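PDB 2PZ9: putative regulatory protein from Streptomyces coelicolor A3, which probably binds DNA and regulates transcription as an all-helical, dimeric member of the TetR family. Local coordinates for residues Ile48-Ile56 and Val67-Tyr78; Ala98-Phe108 and Leu205-Pro216. One frame throughout, in Å; residues are numbered along the deposited sequence.

Contact 1 of 2, residues Ile48-Ile56 and Val67-Tyr78; sequences IAGARVDRI and VYAYFRSKEALY. With SO4 (sulfate ion), chain E; SO4 (sulfate ion), chain D.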
loop_
_atom_site.group_PDB
_atom_site.type_symbol
_atom_site.label_atom_id
_atom_site.label_comp_id
_atom_site.label_asym_id
_atom_site.label_seq_id
_atom_site.Cartn_x
_atom_site.Cartn_y
_atom_site.Cartn_z
ATOM N N ILE A 48 -11.830 -12.386 1.942
ATOM C CA ILE A 48 -13.166 -12.904 1.578
ATOM C C ILE A 48 -13.196 -14.417 1.305
ATOM O O ILE A 48 -13.843 -15.160 2.039
ATOM C CB ILE A 48 -13.744 -12.179 0.345
ATOM C CG1 ILE A 48 -13.707 -10.664 0.537
ATOM C CG2 ILE A 48 -15.157 -12.719 0.012
ATOM C CD1 ILE A 48 -13.587 -9.920 -0.761
ATOM N N ALA A 49 -12.514 -14.865 0.247
ATOM C CA ALA A 49 -12.412 -16.295 -0.044
ATOM C C ALA A 49 -11.955 -17.062 1.198
ATOM O O ALA A 49 -12.498 -18.111 1.509
ATOM C CB ALA A 49 -11.471 -16.549 -1.217
ATOM N N GLY A 50 -10.990 -16.508 1.927
ATOM C CA GLY A 50 -10.494 -17.140 3.139
ATOM C C GLY A 50 -11.356 -17.054 4.392
ATOM O O GLY A 50 -11.130 -17.786 5.343
ATOM N N ALA A 51 -12.328 -16.158 4.444
ATOM C CA ALA A 51 -13.143 -16.075 5.655
ATOM C C ALA A 51 -14.235 -17.165 5.701
ATOM O O ALA A 51 -14.793 -17.555 4.657
ATOM C CB ALA A 51 -13.732 -14.674 5.828
ATOM N N ARG A 52 -14.524 -17.649 6.913
ATOM C CA ARG A 52 -15.578 -18.643 7.152
ATOM C C ARG A 52 -16.762 -18.086 7.955
ATOM O O ARG A 52 -16.593 -17.565 9.063
ATOM C CB ARG A 52 -15.017 -19.891 7.834
ATOM C CG ARG A 52 -14.186 -20.753 6.914
ATOM C CD ARG A 52 -14.483 -22.240 7.123
ATOM N NE ARG A 52 -13.664 -23.077 6.240
ATOM C CZ ARG A 52 -12.489 -23.619 6.575
ATOM N NH1 ARG A 52 -11.978 -23.439 7.788
ATOM N NH2 ARG A 52 -11.815 -24.353 5.696
ATOM N N VAL A 53 -17.961 -18.204 7.381
ATOM C CA VAL A 53 -19.224 -17.887 8.062
ATOM C C VAL A 53 -19.395 -18.720 9.342
ATOM O O VAL A 53 -19.860 -18.202 10.356
ATOM C CB VAL A 53 -20.427 -18.083 7.098
ATOM C CG1 VAL A 53 -21.777 -17.878 7.806
ATOM C CG2 VAL A 53 -20.290 -17.152 5.887
ATOM N N ASP A 54 -19.017 -20.001 9.274
ATOM C CA ASP A 54 -18.773 -20.836 10.465
ATOM C C ASP A 54 -18.124 -20.037 11.591
ATOM O O ASP A 54 -18.765 -19.757 12.603
ATOM C CB ASP A 54 -17.865 -22.028 10.123
ATOM C CG ASP A 54 -18.625 -23.189 9.525
ATOM O OD1 ASP A 54 -19.740 -22.964 8.992
ATOM O OD2 ASP A 54 -18.110 -24.335 9.588
ATOM N N ARG A 55 -16.858 -19.665 11.399
ATOM C CA ARG A 55 -16.115 -18.905 12.404
ATOM C C ARG A 55 -16.827 -17.613 12.797
ATOM O O ARG A 55 -16.858 -17.251 13.980
ATOM C CB ARG A 55 -14.708 -18.556 11.913
ATOM C CG ARG A 55 -13.693 -19.674 11.926
ATOM C CD ARG A 55 -12.383 -19.071 11.471
ATOM N NE ARG A 55 -11.502 -20.031 10.813
ATOM C CZ ARG A 55 -11.143 -19.981 9.530
ATOM N NH1 ARG A 55 -11.596 -19.015 8.735
ATOM N NH2 ARG A 55 -10.317 -20.906 9.043
ATOM N N ILE A 56 -17.386 -16.917 11.811
ATOM C CA ILE A 56 -18.001 -15.627 12.079
ATOM C C ILE A 56 -19.199 -15.750 13.021
ATOM O O ILE A 56 -19.303 -14.983 13.976
ATOM C CB ILE A 56 -18.386 -14.879 10.791
ATOM C CG1 ILE A 56 -17.127 -14.302 10.124
ATOM C CG2 ILE A 56 -19.416 -13.772 11.098
ATOM C CD1 ILE A 56 -17.328 -13.816 8.685
ATOM N N VAL A 67 -27.002 -15.384 10.411
ATOM C CA VAL A 67 -26.139 -14.530 9.612
ATOM C C VAL A 67 -26.782 -14.286 8.243
ATOM O O VAL A 67 -26.953 -13.137 7.811
ATOM C CB VAL A 67 -24.734 -15.149 9.469
ATOM C CG1 VAL A 67 -23.842 -14.300 8.567
ATOM C CG2 VAL A 67 -24.084 -15.333 10.849
ATOM N N TYR A 68 -27.185 -15.376 7.601
ATOM C CA TYR A 68 -27.788 -15.327 6.280
ATOM C C TYR A 68 -29.190 -14.724 6.235
ATOM O O TYR A 68 -29.738 -14.524 5.157
ATOM C CB TYR A 68 -27.798 -16.716 5.639
ATOM C CG TYR A 68 -26.430 -17.303 5.318
ATOM C CD1 TYR A 68 -25.471 -16.590 4.569
ATOM C CD2 TYR A 68 -26.103 -18.594 5.738
ATOM C CE1 TYR A 68 -24.220 -17.155 4.263
ATOM C CE2 TYR A 68 -24.850 -19.159 5.442
ATOM C CZ TYR A 68 -23.919 -18.443 4.702
ATOM O OH TYR A 68 -22.701 -19.039 4.430
ATOM N N ALA A 69 -29.784 -14.446 7.387
ATOM C CA ALA A 69 -31.022 -13.670 7.392
ATOM C C ALA A 69 -30.675 -12.193 7.142
ATOM O O ALA A 69 -31.294 -11.545 6.300
ATOM C CB ALA A 69 -31.784 -13.851 8.675
ATOM N N TYR A 70 -29.662 -11.673 7.837
ATOM C CA TYR A 70 -29.245 -10.294 7.627
ATOM C C TYR A 70 -28.581 -10.120 6.275
ATOM O O TYR A 70 -28.819 -9.144 5.572
ATOM C CB TYR A 70 -28.280 -9.834 8.730
ATOM C CG TYR A 70 -28.929 -9.680 10.088
ATOM C CD1 TYR A 70 -29.075 -10.789 10.942
ATOM C CD2 TYR A 70 -29.403 -8.437 10.519
ATOM C CE1 TYR A 70 -29.697 -10.666 12.190
ATOM C CE2 TYR A 70 -30.012 -8.297 11.757
ATOM C CZ TYR A 70 -30.162 -9.420 12.592
ATOM O OH TYR A 70 -30.769 -9.305 13.821
ATOM N N PHE A 71 -27.740 -11.070 5.908
ATOM C CA PHE A 71 -26.916 -10.900 4.731
ATOM C C PHE A 71 -27.110 -12.048 3.768
ATOM O O PHE A 71 -27.155 -13.208 4.171
ATOM C CB PHE A 71 -25.456 -10.776 5.133
ATOM C CG PHE A 71 -25.211 -9.747 6.220
ATOM C CD1 PHE A 71 -25.092 -10.135 7.552
ATOM C CD2 PHE A 71 -25.097 -8.394 5.905
ATOM C CE1 PHE A 71 -24.855 -9.190 8.561
ATOM C CE2 PHE A 71 -24.868 -7.443 6.895
ATOM C CZ PHE A 71 -24.738 -7.840 8.232
ATOM N N ARG A 72 -27.242 -11.710 2.491
ATOM C CA ARG A 72 -27.471 -12.683 1.437
ATOM C C ARG A 72 -26.337 -13.738 1.322
ATOM O O ARG A 72 -26.595 -14.917 1.108
ATOM C CB ARG A 72 -27.644 -11.885 0.150
ATOM C CG ARG A 72 -27.881 -12.643 -1.095
ATOM C CD ARG A 72 -27.823 -11.609 -2.198
ATOM N NE ARG A 72 -28.096 -12.191 -3.501
ATOM C CZ ARG A 72 -29.306 -12.309 -4.034
ATOM N NH1 ARG A 72 -30.379 -11.879 -3.381
ATOM N NH2 ARG A 72 -29.448 -12.862 -5.230
ATOM N N SER A 73 -25.085 -13.305 1.482
ATOM C CA SER A 73 -23.916 -14.110 1.109
ATOM C C SER A 73 -22.662 -13.668 1.844
ATOM O O SER A 73 -22.578 -12.548 2.342
ATOM C CB SER A 73 -23.671 -13.989 -0.398
ATOM O OG SER A 73 -23.199 -12.691 -0.747
ATOM N N LYS A 74 -21.666 -14.535 1.896
ATOM C CA LYS A 74 -20.375 -14.122 2.422
ATOM C C LYS A 74 -19.937 -12.798 1.782
ATOM O O LYS A 74 -19.391 -11.922 2.449
ATOM C CB LYS A 74 -19.335 -15.214 2.163
ATOM C CG LYS A 74 -18.157 -15.250 3.140
ATOM C CD LYS A 74 -17.207 -16.438 2.882
ATOM C CE LYS A 74 -16.502 -16.345 1.532
ATOM N NZ LYS A 74 -15.769 -17.580 1.194
ATOM N N GLU A 75 -20.196 -12.646 0.487
ATOM C CA GLU A 75 -19.707 -11.480 -0.261
ATOM C C GLU A 75 -20.544 -10.219 0.039
ATOM O O GLU A 75 -20.002 -9.118 0.180
ATOM C CB GLU A 75 -19.606 -11.785 -1.777
ATOM C CG GLU A 75 -18.965 -13.172 -2.140
ATOM C CD GLU A 75 -19.983 -14.357 -2.119
ATOM O OE1 GLU A 75 -21.020 -14.282 -2.837
ATOM O OE2 GLU A 75 -19.743 -15.367 -1.397
ATOM N N ALA A 76 -21.854 -10.407 0.167
ATOM C CA ALA A 76 -22.751 -9.358 0.637
ATOM C C ALA A 76 -22.357 -8.849 2.017
ATOM O O ALA A 76 -22.382 -7.652 2.272
ATOM C CB ALA A 76 -24.195 -9.846 0.630
ATOM N N LEU A 77 -21.978 -9.769 2.895
ATOM C CA LEU A 77 -21.541 -9.431 4.225
ATOM C C LEU A 77 -20.288 -8.581 4.157
ATOM O O LEU A 77 -20.244 -7.508 4.764
ATOM C CB LEU A 77 -21.298 -10.699 5.037
ATOM C CG LEU A 77 -20.759 -10.614 6.477
ATOM C CD1 LEU A 77 -21.544 -9.668 7.364
ATOM C CD2 LEU A 77 -20.700 -11.977 7.114
ATOM N N TYR A 78 -19.274 -9.042 3.415
ATOM C CA TYR A 78 -18.103 -8.199 3.174
ATOM C C TYR A 78 -18.528 -6.786 2.749
ATOM O O TYR A 78 -18.168 -5.808 3.421
ATOM C CB TYR A 78 -17.107 -8.793 2.165
ATOM C CG TYR A 78 -15.875 -7.891 1.970
ATOM C CD1 TYR A 78 -15.795 -6.976 0.895
ATOM C CD2 TYR A 78 -14.796 -7.935 2.875
ATOM C CE1 TYR A 78 -14.683 -6.146 0.727
ATOM C CE2 TYR A 78 -13.667 -7.108 2.713
ATOM C CZ TYR A 78 -13.620 -6.216 1.644
ATOM O OH TYR A 78 -12.503 -5.387 1.503
HETATM S S SO4 E . -18.365 -21.324 5.827
HETATM O O1 SO4 E . -19.702 -21.871 5.606
HETATM O O2 SO4 E . -18.292 -20.840 7.196
HETATM O O3 SO4 E . -17.350 -22.367 5.707
HETATM O O4 SO4 E . -18.123 -20.247 4.852
HETATM S S SO4 D . -31.441 -11.759 16.785
HETATM O O1 SO4 D . -30.646 -12.888 17.289
HETATM O O2 SO4 D . -31.389 -10.608 17.690
HETATM O O3 SO4 D . -30.946 -11.350 15.474
HETATM O O4 SO4 D . -32.822 -12.197 16.648
#

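Contact 2 of 2, residues Ala98-Phe108 and Leu205-Pro216; sequences ADLPGYAGILF and LVTAVEHMFPRP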
loop_
_atom_site.group_PDB
_atom_site.type_symbol
_atom_site.label_atom_id
_atom_site.label_comp_id
_atom_site.label_asym_id
_atom_site.label_seq_id
_atom_site.Cartn_x
_atom_site.Cartn_y
_atom_site.Cartn_z
ATOM N N ALA A 98 -6.354 23.639 4.080
ATOM C CA ALA A 98 -5.471 24.626 4.677
ATOM C C ALA A 98 -4.573 24.009 5.745
ATOM O O ALA A 98 -3.713 24.695 6.304
ATOM C CB ALA A 98 -6.283 25.770 5.259
ATOM N N ASP A 99 -4.774 22.725 6.027
ATOM C CA ASP A 99 -3.857 21.972 6.856
ATOM C C ASP A 99 -3.744 20.550 6.338
ATOM O O ASP A 99 -4.350 19.608 6.855
ATOM C CB ASP A 99 -4.288 21.992 8.323
ATOM C CG ASP A 99 -3.272 21.298 9.257
ATOM O OD1 ASP A 99 -2.181 20.869 8.825
ATOM O OD2 ASP A 99 -3.574 21.171 10.448
ATOM N N LEU A 100 -2.962 20.395 5.296
ATOM C CA LEU A 100 -2.765 19.099 4.727
ATOM C C LEU A 100 -1.933 18.166 5.630
ATOM O O LEU A 100 -2.287 16.990 5.755
ATOM C CB LEU A 100 -2.166 19.246 3.348
ATOM C CG LEU A 100 -3.118 19.938 2.383
ATOM C CD1 LEU A 100 -2.340 20.374 1.173
ATOM C CD2 LEU A 100 -4.284 19.047 1.990
ATOM N N PRO A 101 -0.836 18.673 6.268
ATOM C CA PRO A 101 -0.097 17.767 7.185
ATOM C C PRO A 101 -0.917 17.313 8.405
ATOM O O PRO A 101 -0.743 16.190 8.885
ATOM C CB PRO A 101 1.136 18.595 7.607
ATOM C CG PRO A 101 0.818 20.017 7.280
ATOM C CD PRO A 101 -0.208 20.014 6.182
ATOM N N GLY A 102 -1.800 18.186 8.889
ATOM C CA GLY A 102 -2.719 17.848 9.952
ATOM C C GLY A 102 -3.675 16.801 9.421
ATOM O O GLY A 102 -4.040 15.870 10.134
ATOM N N TYR A 103 -4.075 16.946 8.164
ATOM C CA TYR A 103 -4.910 15.948 7.506
ATOM C C TYR A 103 -4.231 14.573 7.529
ATOM O O TYR A 103 -4.865 13.545 7.809
ATOM C CB TYR A 103 -5.218 16.390 6.062
ATOM C CG TYR A 103 -5.976 15.377 5.236
ATOM C CD1 TYR A 103 -5.515 14.995 3.967
ATOM C CD2 TYR A 103 -7.154 14.782 5.717
ATOM C CE1 TYR A 103 -6.212 14.041 3.179
ATOM C CE2 TYR A 103 -7.868 13.831 4.938
ATOM C CZ TYR A 103 -7.388 13.470 3.679
ATOM O OH TYR A 103 -8.068 12.533 2.936
ATOM N N ALA A 104 -2.933 14.563 7.242
ATOM C CA ALA A 104 -2.175 13.323 7.157
ATOM C C ALA A 104 -2.088 12.678 8.522
ATOM O O ALA A 104 -2.177 11.462 8.616
ATOM C CB ALA A 104 -0.792 13.579 6.597
ATOM N N GLY A 105 -1.920 13.492 9.568
ATOM C CA GLY A 105 -1.865 12.994 10.930
ATOM C C GLY A 105 -3.182 12.333 11.247
ATOM O O GLY A 105 -3.221 11.268 11.854
ATOM N N ILE A 106 -4.266 12.952 10.799
ATOM C CA ILE A 106 -5.606 12.407 10.981
ATOM C C ILE A 106 -5.701 10.960 10.424
ATOM O O ILE A 106 -6.055 10.031 11.162
ATOM C CB ILE A 106 -6.705 13.439 10.490
ATOM C CG1 ILE A 106 -7.324 14.161 11.685
ATOM C CG2 ILE A 106 -7.826 12.821 9.686
ATOM C CD1 ILE A 106 -6.604 15.472 12.111
ATOM N N LEU A 107 -5.319 10.764 9.157
ATOM C CA LEU A 107 -5.308 9.417 8.544
ATOM C C LEU A 107 -4.335 8.487 9.248
ATOM O O LEU A 107 -4.599 7.292 9.402
ATOM C CB LEU A 107 -4.965 9.483 7.053
ATOM C CG LEU A 107 -5.935 10.294 6.196
ATOM C CD1 LEU A 107 -5.353 10.790 4.865
ATOM C CD2 LEU A 107 -7.185 9.443 5.959
ATOM N N PHE A 108 -3.203 9.033 9.671
ATOM C CA PHE A 108 -2.228 8.211 10.322
ATOM C C PHE A 108 -2.845 7.611 11.573
ATOM O O PHE A 108 -2.748 6.402 11.814
ATOM C CB PHE A 108 -1.010 9.020 10.695
ATOM C CG PHE A 108 -0.005 8.238 11.480
ATOM C CD1 PHE A 108 0.908 7.404 10.831
ATOM C CD2 PHE A 108 0.016 8.303 12.878
ATOM C CE1 PHE A 108 1.833 6.660 11.578
ATOM C CE2 PHE A 108 0.933 7.569 13.622
ATOM C CZ PHE A 108 1.842 6.757 12.986
ATOM N N LEU A 205 6.090 11.967 9.477
ATOM C CA LEU A 205 5.144 11.932 8.401
ATOM C C LEU A 205 4.483 13.303 8.196
ATOM O O LEU A 205 4.351 13.784 7.064
ATOM C CB LEU A 205 4.114 10.872 8.712
ATOM C CG LEU A 205 2.731 11.170 8.188
ATOM C CD1 LEU A 205 2.700 11.378 6.676
ATOM C CD2 LEU A 205 1.902 9.976 8.568
ATOM N N VAL A 206 4.083 13.926 9.301
ATOM C CA VAL A 206 3.448 15.202 9.235
ATOM C C VAL A 206 4.444 16.243 8.726
ATOM O O VAL A 206 4.087 17.140 7.927
ATOM C CB VAL A 206 2.866 15.575 10.577
ATOM C CG1 VAL A 206 2.499 17.041 10.602
ATOM C CG2 VAL A 206 1.651 14.729 10.848
ATOM N N THR A 207 5.699 16.108 9.152
ATOM C CA THR A 207 6.746 17.036 8.768
ATOM C C THR A 207 6.992 16.894 7.291
ATOM O O THR A 207 7.137 17.885 6.592
ATOM C CB THR A 207 8.026 16.762 9.549
ATOM O OG1 THR A 207 7.768 16.971 10.945
ATOM C CG2 THR A 207 9.146 17.682 9.105
ATOM N N ALA A 208 6.998 15.659 6.807
ATOM C CA ALA A 208 7.201 15.399 5.394
ATOM C C ALA A 208 6.114 16.056 4.537
ATOM O O ALA A 208 6.388 16.580 3.441
ATOM C CB ALA A 208 7.265 13.904 5.136
ATOM N N VAL A 209 4.882 16.023 5.026
ATOM C CA VAL A 209 3.768 16.545 4.254
ATOM C C VAL A 209 3.845 18.052 4.305
ATOM O O VAL A 209 3.571 18.727 3.296
ATOM C CB VAL A 209 2.400 16.020 4.744
ATOM C CG1 VAL A 209 1.244 16.682 3.986
ATOM C CG2 VAL A 209 2.324 14.524 4.566
ATOM N N GLU A 210 4.247 18.573 5.471
ATOM C CA GLU A 210 4.579 19.983 5.578
ATOM C C GLU A 210 5.618 20.381 4.524
ATOM O O GLU A 210 5.469 21.425 3.878
ATOM C CB GLU A 210 5.045 20.353 6.980
ATOM C CG GLU A 210 5.747 21.737 7.083
ATOM C CD GLU A 210 4.861 22.950 6.669
ATOM O OE1 GLU A 210 3.609 22.905 6.849
ATOM O OE2 GLU A 210 5.423 23.967 6.173
ATOM N N HIS A 211 6.647 19.562 4.315
ATOM C CA HIS A 211 7.639 19.903 3.296
ATOM C C HIS A 211 7.066 19.918 1.898
ATOM O O HIS A 211 7.385 20.798 1.130
ATOM C CB HIS A 211 8.881 19.028 3.383
ATOM C CG HIS A 211 9.786 19.410 4.506
ATOM N ND1 HIS A 211 9.719 18.821 5.754
ATOM C CD2 HIS A 211 10.748 20.356 4.590
ATOM C CE1 HIS A 211 10.619 19.370 6.546
ATOM N NE2 HIS A 211 11.255 20.302 5.864
HETATM N N MSE A 212 6.194 18.979 1.569
HETATM C CA MSE A 212 5.584 18.993 0.245
HETATM C C MSE A 212 4.701 20.194 -0.038
HETATM O O MSE A 212 4.922 20.917 -1.011
HETATM C CB MSE A 212 4.763 17.769 0.048
HETATM C CG MSE A 212 5.539 16.675 -0.522
HETATM SE SE MSE A 212 4.559 15.102 0.009
HETATM C CE MSE A 212 3.004 15.146 -1.203
ATOM N N PHE A 213 3.691 20.386 0.803
ATOM C CA PHE A 213 2.759 21.500 0.655
ATOM C C PHE A 213 2.790 22.377 1.908
ATOM O O PHE A 213 2.013 22.137 2.842
ATOM C CB PHE A 213 1.337 20.985 0.414
ATOM C CG PHE A 213 1.269 19.724 -0.398
ATOM C CD1 PHE A 213 1.206 18.477 0.228
ATOM C CD2 PHE A 213 1.241 19.776 -1.785
ATOM C CE1 PHE A 213 1.131 17.309 -0.530
ATOM C CE2 PHE A 213 1.167 18.609 -2.538
ATOM C CZ PHE A 213 1.110 17.383 -1.914
ATOM N N PRO A 214 3.682 23.394 1.940
ATOM C CA PRO A 214 3.909 24.144 3.187
ATOM C C PRO A 214 2.726 25.053 3.570
ATOM O O PRO A 214 2.352 25.936 2.774
ATOM C CB PRO A 214 5.173 24.961 2.892
ATOM C CG PRO A 214 5.687 24.458 1.562
ATOM C CD PRO A 214 4.520 23.902 0.841
ATOM N N ARG A 215 2.143 24.822 4.762
ATOM C CA ARG A 215 0.987 25.606 5.280
ATOM C C ARG A 215 1.171 27.145 5.203
ATOM O O ARG A 215 2.301 27.646 5.370
ATOM C CB ARG A 215 0.646 25.197 6.713
ATOM C CG ARG A 215 0.094 23.809 6.835
ATOM C CD ARG A 215 -0.269 23.521 8.283
ATOM N NE ARG A 215 -1.609 24.001 8.646
ATOM C CZ ARG A 215 -1.876 24.982 9.515
ATOM N NH1 ARG A 215 -0.892 25.625 10.141
ATOM N NH2 ARG A 215 -3.140 25.322 9.768
ATOM N N PRO A 216 0.061 27.892 4.954
ATOM C CA PRO A 216 0.139 29.357 4.790
ATOM C C PRO A 216 -0.116 30.126 6.101
ATOM O O PRO A 216 -0.237 31.351 6.088
ATOM C CB PRO A 216 -0.965 29.638 3.763
ATOM C CG PRO A 216 -2.011 28.513 4.031
ATOM C CD PRO A 216 -1.330 27.406 4.814
#

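Contact 1 of 2, residues Ile48-Ile56 and Val67-Tyr78
Ile48 and Val53 bring the backbone of 48-56 nearest to that of 67-78, each with its CA 6.9 Å from a partner CA, Glu75 and Lys74 respectively. This is the TetR-type helix-turn-helix domain: 48-56 leads from the end of helix 32-50 into helix 53-59, while 67-78 joins helix 64-70, probably the recognition helix, as in other TetR regulators, to helix 74-92. Val53 faces the partner segment; its CG1 lies 4.2 Å from Val67 CG1 and also meets the phenol end of Tyr68, which arrives from the opposite direction. Ile56 CD1 and Leu77 CD2 meet tip to tip. Lys74 spans the turn: its aliphatic stem rests on Val53 CG2, and a bend at chi3 (65°) carries NZ to Ala49 O, a weak hydrogen bond of 3.3 Å. An alanine here is likely to leave Ala49 O without this donor and uncover the side of Val53. A sulfate, probably from the crystallisation liquor, sits at the start of helix 53-59, where Val53 N makes a weak bond to it and Lys64 also binds. Ile48 crosses Tyr78 at about a right angle, its CG1 over one ring face, 4.0 Å from the centroid.

Contact 2 of 2, residues Ala98-Phe108 and Leu205-Pro216
Pro101 and Val206 mark the closest backbone approach between helices 100-108 and 205-212, which run roughly antiparallel at 149° with their axes 8.1 Å apart. The apolar contacts follow this line. Pro101 CB lies 3.6 Å from Val206 CG1, while Val209 CG1 packs against Pro101 CA. One turn on, Ala104 CB touches both Val209 CG2, at 3.8 Å, and Leu205 CD1. Val206 CG2 also packs on Gly105 CA. At one end of the interface Leu205 CD2 meets Phe108 CD1 at 3.6 Å, the two side chains crossing at a slant. At the other, Leu100 CD1 reaches Phe213 CB, and the Phe213 ring also meets Trp163 edge-to-face.

The polar contacts gather where helix 100-113 begins. Asp99 is its N-cap: with CG anti to the backbone N (chi1 -175°), OD1 accepts from Gly102 N at 2.7 Å, the donor lying above the carboxylate plane. The same oxygen forms a salt bridge with Arg215 NE at 3.2 Å, carboxylate and guanidinium planes being turned 63° apart. NE also makes a weak bond to Ala98 O. Glu210 OE1 accepts from Arg215 N on its syn side, tying the last modelled residues back to helix 198-212.

Beyond the pair, Ala208 and Met212, a selenomethionine, pack against Met212 and Ala208 of the second subunit. Helix 198-212 therefore has one side on its own domain and another at the dimer interface, a layout characteristic of the all-helical ligand-binding and dimerisation domain of TetR-family regulators.

In the fold
Contact 1 and contact 2 lie on opposite sides of the chain's centre, their own centres 38 Å apart and their nearest atoms about 16 Å apart, so they do not touch. They come in series, contact 1 closing before contact 2 opens; the first lies in the TetR-type DNA-binding region, the second in the C-terminal family region, where 205-216 returns to 98-108 only after some 96 further residues. The link between them is the succession of helix 74-92, which leaves contact 1, and helix 100-113, which enters contact 2. Contact 1 is thus a local closure within the probable DNA-binding head, contact 2 a long-range one joining early and late helices of the body that also meets the second subunit.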